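Local structure of acetylcholine-binding protein (Bulinus truncatus, 2BJ0) at residues A[157-161]-A[174-178]; A[26-32]-A[150-156]. The protein probably binds acetylcholine at the interfaces between its five subunits, as a soluble relative of the extracellular domain of nicotinic acetylcholine receptors. All coordinates share one frame; numbering follows the deposited sequence.

Contact 1. Residues A[157-161]-A[174-178]; sequences GVVNI and SATQS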
ATOM      1  N   GLY A 157     -24.731   7.025  24.435  1.00 45.79           N
ATOM      2  CA  GLY A 157     -24.145   7.024  25.767  1.00 45.56           C
ATOM      3  C   GLY A 157     -22.860   6.219  25.863  1.00 45.79           C
ATOM      4  O   GLY A 157     -22.213   5.898  24.851  1.00 45.85           O
ATOM      5  N   VAL A 158     -22.511   5.883  27.096  1.00 44.91           N
ATOM      6  CA  VAL A 158     -21.251   5.246  27.423  1.00 44.86           C
ATOM      7  C   VAL A 158     -21.470   3.733  27.533  1.00 44.13           C
ATOM      8  O   VAL A 158     -20.545   2.971  27.789  1.00 44.24           O
ATOM      9  CB  VAL A 158     -20.712   5.898  28.746  1.00 45.07           C
ATOM     10  CG1 VAL A 158     -19.890   4.936  29.624  1.00 46.11           C
ATOM     11  CG2 VAL A 158     -19.938   7.171  28.425  1.00 44.93           C
ATOM     12  N   VAL A 159     -22.698   3.303  27.288  1.00 43.45           N
ATOM     13  CA  VAL A 159     -23.165   2.005  27.770  1.00 42.91           C
ATOM     14  C   VAL A 159     -23.447   0.945  26.708  1.00 42.13           C
ATOM     15  O   VAL A 159     -23.770  -0.196  27.057  1.00 42.29           O
ATOM     16  CB  VAL A 159     -24.462   2.192  28.604  1.00 43.35           C
ATOM     17  CG1 VAL A 159     -24.147   2.952  29.884  1.00 42.00           C
ATOM     18  CG2 VAL A 159     -25.555   2.917  27.754  1.00 43.35           C
ATOM     19  N   ASN A 160     -23.344   1.297  25.430  1.00 40.79           N
ATOM     20  CA  ASN A 160     -23.662   0.319  24.390  1.00 39.10           C
ATOM     21  C   ASN A 160     -22.571  -0.205  23.444  1.00 37.40           C
ATOM     22  O   ASN A 160     -22.869  -0.677  22.335  1.00 36.51           O
ATOM     23  CB  ASN A 160     -24.884   0.765  23.621  1.00 39.89           C
ATOM     24  CG  ASN A 160     -26.108   0.039  24.087  1.00 43.90           C
ATOM     25  OD1 ASN A 160     -26.185  -1.206  24.008  1.00 46.75           O
ATOM     26  ND2 ASN A 160     -27.049   0.786  24.654  1.00 46.02           N
ATOM     27  N   ILE A 161     -21.337  -0.177  23.922  1.00 35.27           N
ATOM     28  CA  ILE A 161     -20.163  -0.657  23.171  1.00 33.76           C
ATOM     29  C   ILE A 161     -20.261  -2.140  22.784  1.00 33.89           C
ATOM     30  O   ILE A 161     -19.891  -2.524  21.664  1.00 32.41           O
ATOM     31  CB  ILE A 161     -18.867  -0.329  23.979  1.00 33.32           C
ATOM     32  CG1 ILE A 161     -18.854   1.164  24.312  1.00 31.89           C
ATOM     33  CG2 ILE A 161     -17.582  -0.716  23.234  1.00 31.82           C
ATOM     34  CD1 ILE A 161     -17.600   1.647  24.888  1.00 31.76           C
ATOM     35  N   SER A 174     -17.476  -6.701  30.088  1.00 36.15           N
ATOM     36  CA  SER A 174     -17.987  -5.327  30.224  1.00 35.95           C
ATOM     37  C   SER A 174     -17.217  -4.396  29.327  1.00 35.54           C
ATOM     38  O   SER A 174     -16.127  -4.733  28.875  1.00 35.69           O
ATOM     39  CB  SER A 174     -17.776  -4.828  31.638  1.00 35.96           C
ATOM     40  OG  SER A 174     -16.419  -5.015  31.973  1.00 36.76           O
ATOM     41  N   ALA A 175     -17.779  -3.216  29.099  1.00 34.75           N
ATOM     42  CA  ALA A 175     -17.157  -2.214  28.254  1.00 34.72           C
ATOM     43  C   ALA A 175     -17.788  -0.887  28.561  1.00 34.80           C
ATOM     44  O   ALA A 175     -19.007  -0.774  28.577  1.00 34.08           O
ATOM     45  CB  ALA A 175     -17.340  -2.571  26.749  1.00 34.05           C
ATOM     46  N   THR A 176     -16.961   0.116  28.829  1.00 35.44           N
ATOM     47  CA  THR A 176     -17.440   1.484  28.958  1.00 36.65           C
ATOM     48  C   THR A 176     -16.447   2.419  28.289  1.00 36.63           C
ATOM     49  O   THR A 176     -15.419   1.984  27.776  1.00 36.48           O
ATOM     50  CB  THR A 176     -17.622   1.902  30.441  1.00 36.82           C
ATOM     51  OG1 THR A 176     -16.372   1.770  31.127  1.00 38.33           O
ATOM     52  CG2 THR A 176     -18.529   0.919  31.204  1.00 39.30           C
ATOM     53  N   GLN A 177     -16.773   3.706  28.292  1.00 37.40           N
ATOM     54  CA  GLN A 177     -15.843   4.739  27.860  1.00 37.96           C
ATOM     55  C   GLN A 177     -15.877   5.928  28.802  1.00 38.90           C
ATOM     56  O   GLN A 177     -16.878   6.189  29.462  1.00 38.72           O
ATOM     57  CB  GLN A 177     -16.133   5.169  26.424  1.00 37.88           C
ATOM     58  CG  GLN A 177     -17.297   6.105  26.227  1.00 37.43           C
ATOM     59  CD  GLN A 177     -17.654   6.239  24.759  1.00 39.28           C
ATOM     60  OE1 GLN A 177     -17.699   5.233  24.048  1.00 40.52           O
ATOM     61  NE2 GLN A 177     -17.903   7.470  24.299  1.00 36.25           N
ATOM     62  N   SER A 178     -14.762   6.630  28.859  1.00 39.55           N
ATOM     63  CA  SER A 178     -14.637   7.802  29.669  1.00 41.34           C
ATOM     64  C   SER A 178     -13.954   8.910  28.860  1.00 41.78           C
ATOM     65  O   SER A 178     -13.045   8.645  28.071  1.00 41.02           O
ATOM     66  CB  SER A 178     -13.844   7.443  30.921  1.00 41.31           C
ATOM     67  OG  SER A 178     -13.229   8.588  31.458  1.00 44.97           O
TER
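Ile161 and Ala175 make the apolar part of this contact: CB of Ile161 rests 3.9 Å from CB of Ala175, and Ile161 CG2 touches the same methyl. The other branch of the isoleucine runs along the strand. With chi1 at -54°, CG1 lies beside the backbone N and carries CD1 over the peptide of Thr176, 3.6 Å from Thr176 O, and on to the amide end of Gln177, 3.7 Å from its OE1. Val158 works at the other end of 157-161, where both its methyls press on Gln177 O, CG1 at 3.3 Å and CG2 at 3.4 Å, while CG2 lies 3.6 Å from Gln177 CG. Thr176 CB adds a looser touch to Val158 CG1 at 3.9 Å.

No hydrogen bond joins the two segments. The buried Gln177 N has no partner in the model, whereas Gln177 NE2 makes weak hydrogen bonds to Leu29 O and Thr153 OG1. Strand 170-183 pairs with strand 190-202 through backbone bonds such as Thr176 with Thr197. The loop after strand 149-153 therefore lies against an outermost strand, within this chain, of the four-stranded sheet by van der Waals contact, an isoleucine methyl over a peptide face and two valine methyls against a carbonyl oxygen.

Contact 2. Residues A[26-32]-A[150-156]; sequences NVSLNFK and ALITGEE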
ATOM      1  N   ASN A  26     -17.512  20.482  17.949  1.00 34.80           N
ATOM      2  CA  ASN A  26     -17.928  19.361  18.787  1.00 34.64           C
ATOM      3  C   ASN A  26     -17.940  18.083  17.982  1.00 33.41           C
ATOM      4  O   ASN A  26     -18.675  17.950  17.014  1.00 34.46           O
ATOM      5  CB  ASN A  26     -19.342  19.557  19.315  1.00 35.25           C
ATOM      6  CG  ASN A  26     -19.416  20.506  20.475  1.00 40.33           C
ATOM      7  OD1 ASN A  26     -20.520  20.897  20.872  1.00 47.62           O
ATOM      8  ND2 ASN A  26     -18.260  20.890  21.042  1.00 41.01           N
ATOM      9  N   VAL A  27     -17.171  17.106  18.401  1.00 31.68           N
ATOM     10  CA  VAL A  27     -17.202  15.865  17.684  1.00 30.43           C
ATOM     11  C   VAL A  27     -17.653  14.788  18.634  1.00 30.01           C
ATOM     12  O   VAL A  27     -17.018  14.565  19.649  1.00 31.08           O
ATOM     13  CB  VAL A  27     -15.806  15.543  17.095  1.00 29.72           C
ATOM     14  CG1 VAL A  27     -15.816  14.186  16.393  1.00 29.01           C
ATOM     15  CG2 VAL A  27     -15.388  16.641  16.149  1.00 28.61           C
ATOM     16  N   SER A  28     -18.752  14.119  18.312  1.00 30.07           N
ATOM     17  CA  SER A  28     -19.252  13.058  19.163  1.00 30.17           C
ATOM     18  C   SER A  28     -18.756  11.713  18.691  1.00 29.55           C
ATOM     19  O   SER A  28     -18.857  11.423  17.502  1.00 29.80           O
ATOM     20  CB  SER A  28     -20.770  13.041  19.116  1.00 30.44           C
ATOM     21  OG  SER A  28     -21.254  14.358  19.293  1.00 34.38           O
ATOM     22  N   LEU A  29     -18.272  10.894  19.623  1.00 27.94           N
ATOM     23  CA  LEU A  29     -17.814   9.522  19.342  1.00 27.21           C
ATOM     24  C   LEU A  29     -18.570   8.521  20.169  1.00 27.55           C
ATOM     25  O   LEU A  29     -18.777   8.728  21.375  1.00 26.27           O
ATOM     26  CB  LEU A  29     -16.341   9.351  19.714  1.00 27.15           C
ATOM     27  CG  LEU A  29     -15.326  10.198  18.971  1.00 26.63           C
ATOM     28  CD1 LEU A  29     -13.897   9.847  19.417  1.00 25.82           C
ATOM     29  CD2 LEU A  29     -15.539   9.994  17.470  1.00 29.22           C
ATOM     30  N   ASN A  30     -18.995   7.455  19.512  1.00 27.09           N
ATOM     31  CA  ASN A  30     -19.505   6.242  20.138  1.00 27.04           C
ATOM     32  C   ASN A  30     -18.738   5.101  19.487  1.00 27.13           C
ATOM     33  O   ASN A  30     -18.148   5.306  18.433  1.00 26.94           O
ATOM     34  CB  ASN A  30     -21.014   6.098  19.925  1.00 26.68           C
ATOM     35  CG  ASN A  30     -21.830   6.908  20.950  1.00 30.33           C
ATOM     36  OD1 ASN A  30     -22.690   7.696  20.582  1.00 31.70           O
ATOM     37  ND2 ASN A  30     -21.519   6.734  22.239  1.00 29.72           N
ATOM     38  N   PHE A  31     -18.734   3.924  20.102  1.00 26.73           N
ATOM     39  CA  PHE A  31     -17.941   2.814  19.618  1.00 27.51           C
ATOM     40  C   PHE A  31     -18.738   1.547  19.692  1.00 27.90           C
ATOM     41  O   PHE A  31     -19.620   1.402  20.536  1.00 28.64           O
ATOM     42  CB  PHE A  31     -16.636   2.651  20.428  1.00 26.39           C
ATOM     43  CG  PHE A  31     -15.722   3.830  20.355  1.00 26.53           C
ATOM     44  CD1 PHE A  31     -14.791   3.943  19.324  1.00 23.90           C
ATOM     45  CD2 PHE A  31     -15.764   4.817  21.327  1.00 24.14           C
ATOM     46  CE1 PHE A  31     -13.944   5.019  19.239  1.00 26.33           C
ATOM     47  CE2 PHE A  31     -14.911   5.895  21.254  1.00 28.07           C
ATOM     48  CZ  PHE A  31     -13.986   6.004  20.202  1.00 28.42           C
ATOM     49  N   LYS A  32     -18.413   0.622  18.805  1.00 27.25           N
ATOM     50  CA  LYS A  32     -18.948  -0.713  18.852  1.00 27.17           C
ATOM     51  C   LYS A  32     -17.764  -1.672  18.822  1.00 27.11           C
ATOM     52  O   LYS A  32     -17.050  -1.755  17.804  1.00 26.54           O
ATOM     53  CB  LYS A  32     -19.861  -0.983  17.643  1.00 27.42           C
ATOM     54  CG  LYS A  32     -21.097  -0.071  17.542  1.00 28.96           C
ATOM     55  CD  LYS A  32     -22.172  -0.560  18.505  1.00 31.70           C
ATOM     56  CE  LYS A  32     -23.082   0.561  18.873  1.00 35.16           C
ATOM     57  NZ  LYS A  32     -24.113   0.114  19.852  1.00 35.58           N
ATOM     58  N   ALA A 150     -13.399  19.565  20.230  1.00 28.25           N
ATOM     59  CA  ALA A 150     -13.849  19.049  21.519  1.00 28.40           C
ATOM     60  C   ALA A 150     -14.580  17.734  21.348  1.00 28.56           C
ATOM     61  O   ALA A 150     -15.478  17.643  20.542  1.00 28.63           O
ATOM     62  CB  ALA A 150     -14.732  20.083  22.228  1.00 28.63           C
ATOM     63  N   LEU A 151     -14.172  16.711  22.110  1.00 29.63           N
ATOM     64  CA  LEU A 151     -14.792  15.389  22.076  1.00 30.27           C
ATOM     65  C   LEU A 151     -15.934  15.341  23.063  1.00 31.92           C
ATOM     66  O   LEU A 151     -15.825  15.887  24.164  1.00 31.61           O
ATOM     67  CB  LEU A 151     -13.794  14.302  22.490  1.00 29.93           C
ATOM     68  CG  LEU A 151     -12.826  13.805  21.425  1.00 30.81           C
ATOM     69  CD1 LEU A 151     -11.988  12.656  21.943  1.00 30.47           C
ATOM     70  CD2 LEU A 151     -13.602  13.375  20.199  1.00 28.68           C
ATOM     71  N   ILE A 152     -17.020  14.693  22.661  1.00 32.79           N
ATOM     72  CA  ILE A 152     -18.156  14.464  23.537  1.00 35.02           C
ATOM     73  C   ILE A 152     -18.643  13.035  23.291  1.00 35.53           C
ATOM     74  O   ILE A 152     -18.438  12.466  22.203  1.00 34.58           O
ATOM     75  CB  ILE A 152     -19.306  15.517  23.308  1.00 34.90           C
ATOM     76  CG1 ILE A 152     -19.856  15.452  21.885  1.00 35.73           C
ATOM     77  CG2 ILE A 152     -18.842  16.967  23.639  1.00 36.79           C
ATOM     78  CD1 ILE A 152     -21.021  16.425  21.613  1.00 36.13           C
ATOM     79  N   THR A 153     -19.236  12.435  24.312  1.00 36.16           N
ATOM     80  CA  THR A 153     -19.911  11.160  24.138  1.00 37.72           C
ATOM     81  C   THR A 153     -21.143  11.332  23.248  1.00 38.61           C
ATOM     82  O   THR A 153     -21.964  12.244  23.432  1.00 38.07           O
ATOM     83  CB  THR A 153     -20.241  10.535  25.507  1.00 37.61           C
ATOM     84  OG1 THR A 153     -19.020  10.067  26.097  1.00 39.70           O
ATOM     85  CG2 THR A 153     -21.057   9.231  25.369  1.00 37.74           C
ATOM     86  N   GLY A 154     -21.235  10.466  22.249  1.00 39.47           N
ATOM     87  CA  GLY A 154     -22.356  10.493  21.319  1.00 41.67           C
ATOM     88  C   GLY A 154     -23.666   9.986  21.889  1.00 42.86           C
ATOM     89  O   GLY A 154     -23.724   9.489  23.024  1.00 42.90           O
ATOM     90  N   GLU A 155     -24.705  10.072  21.058  1.00 44.40           N
ATOM     91  CA  GLU A 155     -26.097   9.758  21.418  1.00 46.02           C
ATOM     92  C   GLU A 155     -26.376   8.430  22.139  1.00 46.08           C
ATOM     93  O   GLU A 155     -27.340   8.326  22.905  1.00 46.38           O
ATOM     94  CB  GLU A 155     -26.958   9.808  20.162  1.00 46.22           C
ATOM     95  CG  GLU A 155     -27.100  11.193  19.577  1.00 49.48           C
ATOM     96  CD  GLU A 155     -28.151  11.224  18.490  1.00 55.03           C
ATOM     97  OE1 GLU A 155     -28.078  10.383  17.554  1.00 56.20           O
ATOM     98  OE2 GLU A 155     -29.066  12.074  18.588  1.00 57.60           O
ATOM     99  N   GLU A 156     -25.546   7.422  21.887  1.00 46.30           N
ATOM    100  CA  GLU A 156     -25.752   6.089  22.449  1.00 46.35           C
ATOM    101  C   GLU A 156     -25.292   5.949  23.899  1.00 45.91           C
ATOM    102  O   GLU A 156     -25.445   4.890  24.513  1.00 45.80           O
ATOM    103  CB  GLU A 156     -25.071   5.055  21.565  1.00 46.91           C
ATOM    104  CG  GLU A 156     -25.630   5.031  20.152  1.00 48.77           C
ATOM    105  CD  GLU A 156     -25.243   3.772  19.419  1.00 53.66           C
ATOM    106  OE1 GLU A 156     -24.976   2.763  20.102  1.00 55.58           O
ATOM    107  OE2 GLU A 156     -25.201   3.787  18.163  1.00 56.35           O
TER
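Ala150 opens the parallel pairing of strand 149-153 with strand 25-40: its O takes the N-H of Val27 at 2.8 Å, almost straight (173°), and its CB faces the amide nitrogen of Asn26. Leu151 turns to the side of the sheet where Val27 lies. Its CD2 packs 3.6 Å from Leu29 CD1, and Ile194 of strand 190-202 touches both leucines. Ile152 supplies the next two backbone bonds, N to Val27 O and O from Leu29 N, each 3.0 Å long. Its side chain comes out beside Ser28; chi1 of 61° puts CG1 between the backbone N and the carbonyl carbon, and both CG1 and CD1 lie against Ser28 OG.

At Thr153, paired with Leu29, the two side chains diverge. Gly154 continues the backbone bonding past the strand end: its N reaches Leu29 O at 3.1 Å, but from above the carbonyl plane, 60° out of it, as the chain starts to turn away. Its CA also packs 3.7 Å from Ser28 CB. Asn30 OD1 lies at this turn and probably takes the N-H of Glu156, though its exact place is doubtful. The last residue, Glu156, stretches its side chain to Lys32, the two crossing at about a right angle. Lys32 NZ makes a salt bridge to Glu156 OE1 at 2.8 Å, meeting that oxygen's syn lone pair.

Lys32 NZ has a second salt bridge, to Glu163, and a hydrogen bond to Asn160 O. Glu156 OE2 bonds to Gln53 NE2 of its own chain and to Ser185 OG of a neighbouring subunit, while its side chain packs on Cys186 there, half of the vicinal disulfide with Cys187. Main-chain pairing thus gives way to a charged cluster at the subunit interface, where two carboxylates probably stabilise the lysine's positive charge.

In the fold
The two contacts follow one another along the chain: 150-156 runs straight into 157-161. Contact 2 sits deeper: its centre lies about 8 Å from the centre of the chain, that of contact 1 about 13 Å, though both are only partly buried. Contact 2 holds two strands of one sheet by backbone bonds and adds a salt bridge that reaches the subunit interface; contact 1 lays the following loop on the other sheet with apolar touches and no hydrogen bonds. Strand 25-40 reaches both contacts, through Lys32 to the loop and through Leu29 to Gln177. Together the contacts bridge the two sheets of the immunoglobulin-like sandwich.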